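PDB 5NEN: lipase C from Serratia marcescens, which probably acts as the membrane fusion protein of a type I secretion system, bridging inner-membrane transporter and outer-membrane channel so that lipase can leave the cell. Local coordinates for residues K54-R59 / V69-S74; A80-L85 / N260-A265. All blocks are in the same frame, centred on the assembly; numbering follows the deposited sequence.

Contact 1. Residues K54-R59 / V69-S74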
ATOM      1  N   LYS A  54      23.948  42.372  12.499  1.00108.94           N
ATOM      2  CA  LYS A  54      22.744  43.189  12.660  1.00110.95           C
ATOM      3  C   LYS A  54      22.881  44.209  13.798  1.00112.39           C
ATOM      4  O   LYS A  54      22.290  45.288  13.727  1.00120.58           O
ATOM      5  CB  LYS A  54      21.520  42.279  12.886  1.00108.94           C
ATOM      6  CG  LYS A  54      20.423  42.846  13.805  1.00109.81           C
ATOM      7  CD  LYS A  54      19.301  41.828  14.065  1.00109.50           C
ATOM      8  CE  LYS A  54      19.805  40.597  14.824  1.00116.11           C
ATOM      9  NZ  LYS A  54      18.823  39.462  14.846  1.00116.13           N
ATOM     10  N   ASN A  55      23.650  43.867  14.836  1.00107.37           N
ATOM     11  CA  ASN A  55      23.926  44.788  15.950  1.00100.02           C
ATOM     12  C   ASN A  55      25.089  44.333  16.852  1.00100.85           C
ATOM     13  O   ASN A  55      25.435  43.156  16.896  1.00 91.52           O
ATOM     14  CB  ASN A  55      22.659  45.013  16.809  1.00 99.14           C
ATOM     15  CG  ASN A  55      22.276  43.797  17.652  1.00110.49           C
ATOM     16  OD1 ASN A  55      21.435  42.988  17.247  1.00111.75           O
ATOM     17  ND2 ASN A  55      22.875  43.679  18.841  1.00104.26           N
ATOM     18  N   ILE A  56      25.690  45.289  17.558  1.00120.64           N
ATOM     19  CA  ILE A  56      26.752  45.023  18.531  1.00131.45           C
ATOM     20  C   ILE A  56      26.261  45.431  19.921  1.00133.76           C
ATOM     21  O   ILE A  56      25.515  46.395  20.055  1.00129.19           O
ATOM     22  CB  ILE A  56      28.073  45.787  18.190  1.00103.23           C
ATOM     23  CG1 ILE A  56      28.447  45.626  16.705  1.00 89.40           C
ATOM     24  CG2 ILE A  56      29.219  45.329  19.092  1.00107.14           C
ATOM     25  CD1 ILE A  56      29.853  46.145  16.332  1.00 73.47           C
ATOM     26  N   ALA A  57      26.665  44.697  20.953  1.00148.11           N
ATOM     27  CA  ALA A  57      26.211  44.996  22.308  1.00159.99           C
ATOM     28  C   ALA A  57      27.326  45.599  23.157  1.00169.42           C
ATOM     29  O   ALA A  57      27.135  45.839  24.349  1.00182.73           O
ATOM     30  CB  ALA A  57      25.662  43.735  22.979  1.00159.96           C
ATOM     31  N   VAL A  58      28.491  45.833  22.549  1.00161.03           N
ATOM     32  CA  VAL A  58      29.680  46.258  23.297  1.00152.98           C
ATOM     33  C   VAL A  58      30.441  47.408  22.605  1.00142.27           C
ATOM     34  O   VAL A  58      30.299  47.628  21.401  1.00137.82           O
ATOM     35  CB  VAL A  58      30.648  45.047  23.528  1.00120.37           C
ATOM     36  CG1 VAL A  58      31.728  45.380  24.541  1.00125.81           C
ATOM     37  CG2 VAL A  58      29.881  43.837  24.022  1.00109.67           C
ATOM     38  N   ARG A  59      31.226  48.145  23.394  1.00131.35           N
ATOM     39  CA  ARG A  59      32.096  49.224  22.924  1.00130.05           C
ATOM     40  C   ARG A  59      33.233  49.344  23.926  1.00139.32           C
ATOM     41  O   ARG A  59      33.106  48.842  25.045  1.00146.38           O
ATOM     42  CB  ARG A  59      31.320  50.529  22.819  1.00128.46           C
ATOM     43  CG  ARG A  59      30.191  50.544  23.819  1.00133.46           C
ATOM     44  CD  ARG A  59      29.055  51.410  23.410  1.00140.68           C
ATOM     45  NE  ARG A  59      27.841  51.009  24.110  1.00139.61           N
ATOM     46  CZ  ARG A  59      26.658  51.548  23.868  1.00136.48           C
ATOM     47  NH1 ARG A  59      26.562  52.498  22.955  1.00149.07           N
ATOM     48  NH2 ARG A  59      25.586  51.141  24.527  1.00128.72           N
ATOM     49  N   VAL A  69      26.835  38.358  25.430  1.00143.10           N
ATOM     50  CA  VAL A  69      26.678  38.575  23.995  1.00146.28           C
ATOM     51  C   VAL A  69      27.321  39.896  23.578  1.00142.70           C
ATOM     52  O   VAL A  69      26.992  40.964  24.108  1.00141.75           O
ATOM     53  CB  VAL A  69      25.194  38.571  23.570  1.00150.07           C
ATOM     54  CG1 VAL A  69      25.070  38.819  22.072  1.00152.19           C
ATOM     55  CG2 VAL A  69      24.531  37.259  23.956  1.00147.25           C
ATOM     56  N   LEU A  70      28.243  39.807  22.625  1.00136.11           N
ATOM     57  CA  LEU A  70      28.989  40.964  22.155  1.00127.50           C
ATOM     58  C   LEU A  70      28.492  41.432  20.785  1.00114.69           C
ATOM     59  O   LEU A  70      28.616  42.607  20.431  1.00110.93           O
ATOM     60  CB  LEU A  70      30.485  40.639  22.085  1.00130.32           C
ATOM     61  CG  LEU A  70      31.127  39.834  23.227  1.00136.75           C
ATOM     62  CD1 LEU A  70      32.560  39.443  22.884  1.00135.35           C
ATOM     63  CD2 LEU A  70      31.099  40.591  24.541  1.00138.56           C
ATOM     64  N   VAL A  71      27.941  40.498  20.012  1.00100.72           N
ATOM     65  CA  VAL A  71      27.491  40.763  18.648  1.00 96.09           C
ATOM     66  C   VAL A  71      26.269  39.885  18.359  1.00100.72           C
ATOM     67  O   VAL A  71      26.090  38.862  19.015  1.00116.76           O
ATOM     68  CB  VAL A  71      28.614  40.477  17.597  1.00 74.17           C
ATOM     69  CG1 VAL A  71      28.150  40.811  16.199  1.00 77.58           C
ATOM     70  CG2 VAL A  71      29.890  41.280  17.890  1.00 80.13           C
ATOM     71  N   GLN A  72      25.415  40.294  17.418  1.00 86.78           N
ATOM     72  CA  GLN A  72      24.426  39.390  16.823  1.00 95.32           C
ATOM     73  C   GLN A  72      24.596  39.347  15.302  1.00102.94           C
ATOM     74  O   GLN A  72      25.440  40.040  14.756  1.00104.05           O
ATOM     75  CB  GLN A  72      22.997  39.817  17.178  1.00109.54           C
ATOM     76  CG  GLN A  72      22.436  39.264  18.497  1.00117.71           C
ATOM     77  CD  GLN A  72      22.232  37.745  18.497  1.00112.94           C
ATOM     78  OE1 GLN A  72      22.413  37.067  17.477  1.00100.83           O
ATOM     79  NE2 GLN A  72      21.840  37.210  19.650  1.00112.90           N
ATOM     80  N   LEU A  73      23.807  38.521  14.621  1.00118.60           N
ATOM     81  CA  LEU A  73      23.703  38.594  13.165  1.00132.92           C
ATOM     82  C   LEU A  73      22.227  38.394  12.821  1.00151.57           C
ATOM     83  O   LEU A  73      21.448  37.992  13.685  1.00158.88           O
ATOM     84  CB  LEU A  73      24.625  37.569  12.480  1.00130.87           C
ATOM     85  CG  LEU A  73      24.547  37.235  10.976  1.00135.61           C
ATOM     86  CD1 LEU A  73      25.898  36.784  10.490  1.00140.56           C
ATOM     87  CD2 LEU A  73      23.543  36.138  10.650  1.00131.54           C
ATOM     88  N   SER A  74      21.844  38.717  11.588  1.00161.98           N
ATOM     89  CA  SER A  74      20.445  38.692  11.151  1.00164.13           C
ATOM     90  C   SER A  74      19.752  37.364  11.426  1.00160.87           C
ATOM     91  O   SER A  74      18.587  37.328  11.840  1.00168.26           O
ATOM     92  CB  SER A  74      20.363  38.990   9.657  1.00166.06           C
ATOM     93  OG  SER A  74      20.901  37.914   8.907  1.00162.87           O
TER
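The side chains of Asn55 and Gln72 lie side by side, pointing the same way, with their amide planes 49° apart. Both segments belong to the biotin-lipoyl-like part of the protein, where 54-59 and 69-74 run nearly antiparallel, on the two sides of the 60-68 connection. It is the oxygen end of the Asn55 amide that touches: Gln72 CB lies out of the Asn55 amide plane, on one face, 3.5 Å from Asn55 OD1. The Gln72 chain bends at chi2 (-66°) and carries its amide away from 54-59; Gln72 OE1 takes a hydrogen bond from Gln75 NE2 and a weak one from Leu73 N. The two segments join at a single beta bridge, the non-hydrogen-bonded pair Ile56 and Val71, with CA atoms 4.3 Å apart. Two backbone hydrogen bonds flank this pair, Gln72 N giving to Asn55 O and Ala57 N giving to Leu70 O, both at 2.9 Å. Beyond the bridge the contact turns apolar: Val58 CG2 meets Leu70 CD2 at 3.5 Å, the two side chains crossing at a slant. Leu70 is the buried residue here; its backbone also bonds to Ile274, which tethers this part to the chain returning from the long helical hairpin. At the other end the Lys54 side chain reaches Gln72 and Leu73, its CE 4.0 Å from Gln72 CB. The lysine chain bends at chi3 (64°), and Lys54 NZ closes the contact with a weak hydrogen bond of 3.2 Å to Leu73 O.

Contact 2. Residues A80-L85 / N260-A265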
ATOM      1  N   ALA A  80      16.292  30.199   8.352  1.00 79.55           N
ATOM      2  CA  ALA A  80      15.589  29.513   7.278  1.00 78.20           C
ATOM      3  C   ALA A  80      16.034  28.067   7.202  1.00 77.82           C
ATOM      4  O   ALA A  80      15.205  27.157   7.225  1.00 76.53           O
ATOM      5  CB  ALA A  80      15.816  30.186   5.962  1.00 66.52           C
ATOM      6  N   GLN A  81      17.340  27.837   7.180  1.00 76.05           N
ATOM      7  CA  GLN A  81      17.782  26.461   7.026  1.00 77.70           C
ATOM      8  C   GLN A  81      17.218  25.625   8.153  1.00 86.81           C
ATOM      9  O   GLN A  81      16.619  24.565   7.897  1.00 95.64           O
ATOM     10  CB  GLN A  81      19.301  26.344   6.992  1.00 69.73           C
ATOM     11  CG  GLN A  81      19.749  24.968   6.562  1.00 80.24           C
ATOM     12  CD  GLN A  81      21.095  24.984   5.871  1.00108.96           C
ATOM     13  OE1 GLN A  81      21.168  24.985   4.637  1.00118.75           O
ATOM     14  NE2 GLN A  81      22.174  24.987   6.660  1.00112.89           N
ATOM     15  N   VAL A  82      17.327  26.136   9.382  1.00 75.50           N
ATOM     16  CA  VAL A  82      16.803  25.372  10.502  1.00 62.66           C
ATOM     17  C   VAL A  82      15.332  25.085  10.285  1.00 69.76           C
ATOM     18  O   VAL A  82      14.889  23.971  10.499  1.00 93.55           O
ATOM     19  CB  VAL A  82      17.005  26.088  11.844  1.00 63.83           C
ATOM     20  CG1 VAL A  82      16.140  25.462  12.946  1.00 46.34           C
ATOM     21  CG2 VAL A  82      18.467  26.021  12.238  1.00 77.30           C
ATOM     22  N   ASP A  83      14.587  26.068   9.805  1.00 62.03           N
ATOM     23  CA  ASP A  83      13.156  25.883   9.613  1.00 57.66           C
ATOM     24  C   ASP A  83      12.862  24.780   8.587  1.00 51.10           C
ATOM     25  O   ASP A  83      12.019  23.926   8.808  1.00 55.13           O
ATOM     26  CB  ASP A  83      12.506  27.202   9.182  1.00 66.70           C
ATOM     27  CG  ASP A  83      12.514  28.273  10.294  1.00 74.69           C
ATOM     28  OD1 ASP A  83      12.473  27.896  11.483  1.00 64.76           O
ATOM     29  OD2 ASP A  83      12.569  29.495   9.981  1.00 85.02           O
ATOM     30  N   SER A  84      13.563  24.812   7.467  1.00 50.78           N
ATOM     31  CA  SER A  84      13.357  23.857   6.396  1.00 51.37           C
ATOM     32  C   SER A  84      13.704  22.424   6.858  1.00 66.31           C
ATOM     33  O   SER A  84      12.925  21.488   6.666  1.00 71.53           O
ATOM     34  CB  SER A  84      14.200  24.265   5.191  1.00 52.22           C
ATOM     35  OG  SER A  84      14.198  23.252   4.209  1.00 77.90           O
ATOM     36  N   LEU A  85      14.861  22.254   7.493  1.00 57.68           N
ATOM     37  CA  LEU A  85      15.185  20.954   8.061  1.00 54.63           C
ATOM     38  C   LEU A  85      14.092  20.549   9.103  1.00 68.88           C
ATOM     39  O   LEU A  85      13.656  19.393   9.144  1.00 50.47           O
ATOM     40  CB  LEU A  85      16.558  20.977   8.726  1.00 43.88           C
ATOM     41  CG  LEU A  85      17.748  21.184   7.790  1.00 62.18           C
ATOM     42  CD1 LEU A  85      19.073  21.102   8.531  1.00 78.06           C
ATOM     43  CD2 LEU A  85      17.743  20.206   6.686  1.00 62.97           C
ATOM     44  N   ASN A 260      20.841  14.691  12.567  1.00 55.16           N
ATOM     45  CA  ASN A 260      22.219  15.133  12.659  1.00 76.77           C
ATOM     46  C   ASN A 260      22.425  16.448  11.876  1.00 75.51           C
ATOM     47  O   ASN A 260      23.116  17.370  12.351  1.00 68.45           O
ATOM     48  CB  ASN A 260      23.128  13.961  12.273  1.00 89.94           C
ATOM     49  CG  ASN A 260      22.978  12.769  13.281  1.00103.26           C
ATOM     50  OD1 ASN A 260      23.045  13.000  14.490  1.00111.47           O
ATOM     51  ND2 ASN A 260      22.721  11.536  12.794  1.00 46.98           N
ATOM     52  N   LYS A 261      21.768  16.572  10.721  1.00 74.91           N
ATOM     53  CA  LYS A 261      21.843  17.823   9.973  1.00 63.35           C
ATOM     54  C   LYS A 261      21.341  19.032  10.757  1.00 76.17           C
ATOM     55  O   LYS A 261      21.927  20.125  10.714  1.00 84.85           O
ATOM     56  CB  LYS A 261      21.034  17.707   8.697  1.00 64.33           C
ATOM     57  CG  LYS A 261      21.739  17.004   7.558  1.00 77.05           C
ATOM     58  CD  LYS A 261      21.065  17.393   6.244  1.00 66.04           C
ATOM     59  CE  LYS A 261      21.302  16.371   5.150  1.00 57.90           C
ATOM     60  NZ  LYS A 261      20.360  16.580   4.011  1.00 63.88           N
ATOM     61  N   LEU A 262      20.238  18.818  11.457  1.00 63.85           N
ATOM     62  CA  LEU A 262      19.573  19.845  12.245  1.00 63.63           C
ATOM     63  C   LEU A 262      20.451  20.224  13.427  1.00 60.77           C
ATOM     64  O   LEU A 262      20.526  21.360  13.840  1.00 73.83           O
ATOM     65  CB  LEU A 262      18.203  19.346  12.698  1.00 58.81           C
ATOM     66  CG  LEU A 262      17.053  20.341  12.865  1.00 66.77           C
ATOM     67  CD1 LEU A 262      15.739  19.594  13.151  1.00 72.56           C
ATOM     68  CD2 LEU A 262      17.323  21.379  13.941  1.00 66.68           C
ATOM     69  N   GLN A 263      21.100  19.234  13.983  1.00 55.29           N
ATOM     70  CA  GLN A 263      22.055  19.473  15.024  1.00 74.54           C
ATOM     71  C   GLN A 263      23.105  20.460  14.493  1.00 79.75           C
ATOM     72  O   GLN A 263      23.460  21.454  15.157  1.00 74.91           O
ATOM     73  CB  GLN A 263      22.653  18.130  15.407  1.00 84.05           C
ATOM     74  CG  GLN A 263      23.629  18.066  16.520  1.00104.01           C
ATOM     75  CD  GLN A 263      24.062  16.617  16.723  1.00131.91           C
ATOM     76  OE1 GLN A 263      24.479  15.936  15.775  1.00130.63           O
ATOM     77  NE2 GLN A 263      23.927  16.127  17.951  1.00143.51           N
ATOM     78  N   MET A 264      23.554  20.225  13.262  1.00 79.00           N
ATOM     79  CA  MET A 264      24.566  21.113  12.692  1.00 76.39           C
ATOM     80  C   MET A 264      24.012  22.521  12.461  1.00 83.63           C
ATOM     81  O   MET A 264      24.667  23.532  12.786  1.00 82.60           O
ATOM     82  CB  MET A 264      25.132  20.520  11.410  1.00 60.16           C
ATOM     83  CG  MET A 264      26.126  19.384  11.672  1.00 59.29           C
ATOM     84  SD  MET A 264      27.176  19.710  13.109  1.00182.61           S
ATOM     85  CE  MET A 264      26.435  18.694  14.395  1.00120.29           C
ATOM     86  N   ALA A 265      22.805  22.579  11.906  1.00 77.30           N
ATOM     87  CA  ALA A 265      22.149  23.848  11.630  1.00 71.16           C
ATOM     88  C   ALA A 265      21.974  24.670  12.906  1.00 82.67           C
ATOM     89  O   ALA A 265      22.206  25.889  12.911  1.00 85.96           O
ATOM     90  CB  ALA A 265      20.811  23.609  10.979  1.00 63.05           C
TER
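Leu85 and Ala265 meet between helices 76-103 and 195-270, Leu85 CD1 lying 3.9 Å from Ala265 CB. They are the two residues most buried by the contact, and the CB of each is directed at the opposite helix. The two helices run antiparallel here, at the base of the AprE-like long helical hairpin. Their local axes approach to 9.4 Å with 161° between the chain directions. Leu85 reaches across: CG stands anti to its carbonyl carbon (chi1 -66°), and CD1 continues anti to CA (chi2 -176°) until it rests on the backbone of Lys261, 3.7 Å from Lys261 O. That oxygen already accepts the helical bond from Ala265 N, so the methyl lies against a carbonyl satisfied within its own helix. Leu85 CD1 also touches Lys261 CB, and closer to the leucine's own helix Leu85 CB packs against Leu262 CG at 4.2 Å. One turn away Val82 supplies the next layer. Its CG2, anti to the carbonyl carbon, sits against Ala265 CB at 3.6 Å, while its other branch, CG1, makes a looser contact with Leu262 CD2. The Ala265 methyl thus touches both Val82 and Leu85, and Leu262 also touches Arg86 and Tyr89 of helix 76-103. The second subunit comes close at Ser84 and Lys261: Ser84 OG hydrogen-bonds Ser166 OG of that subunit. Between the two segments themselves no hydrogen bond or charge pair forms, which implies that the helices associate here by burying aliphatic carbon.

Overall arrangement
Contact 1 comes first along the chain and closes before contact 2 opens. Their centres are 23 Å apart, with nearest atoms about 8 Å apart, so they do not touch, although both lie on the same side of the chain's centre. Contact 1 pairs two pieces of the loop region between strand 43-46 and helix 76-103, within the biotin-lipoyl-like part; contact 2 joins that same helix to helix 195-270, the last helix before the returning strands 282-283 and 299-303. A local pairing thus precedes one that spans 174 residues, most of them helical. Together they lie near where the lipoyl-like part meets the long hairpin, consistent with a membrane fusion protein.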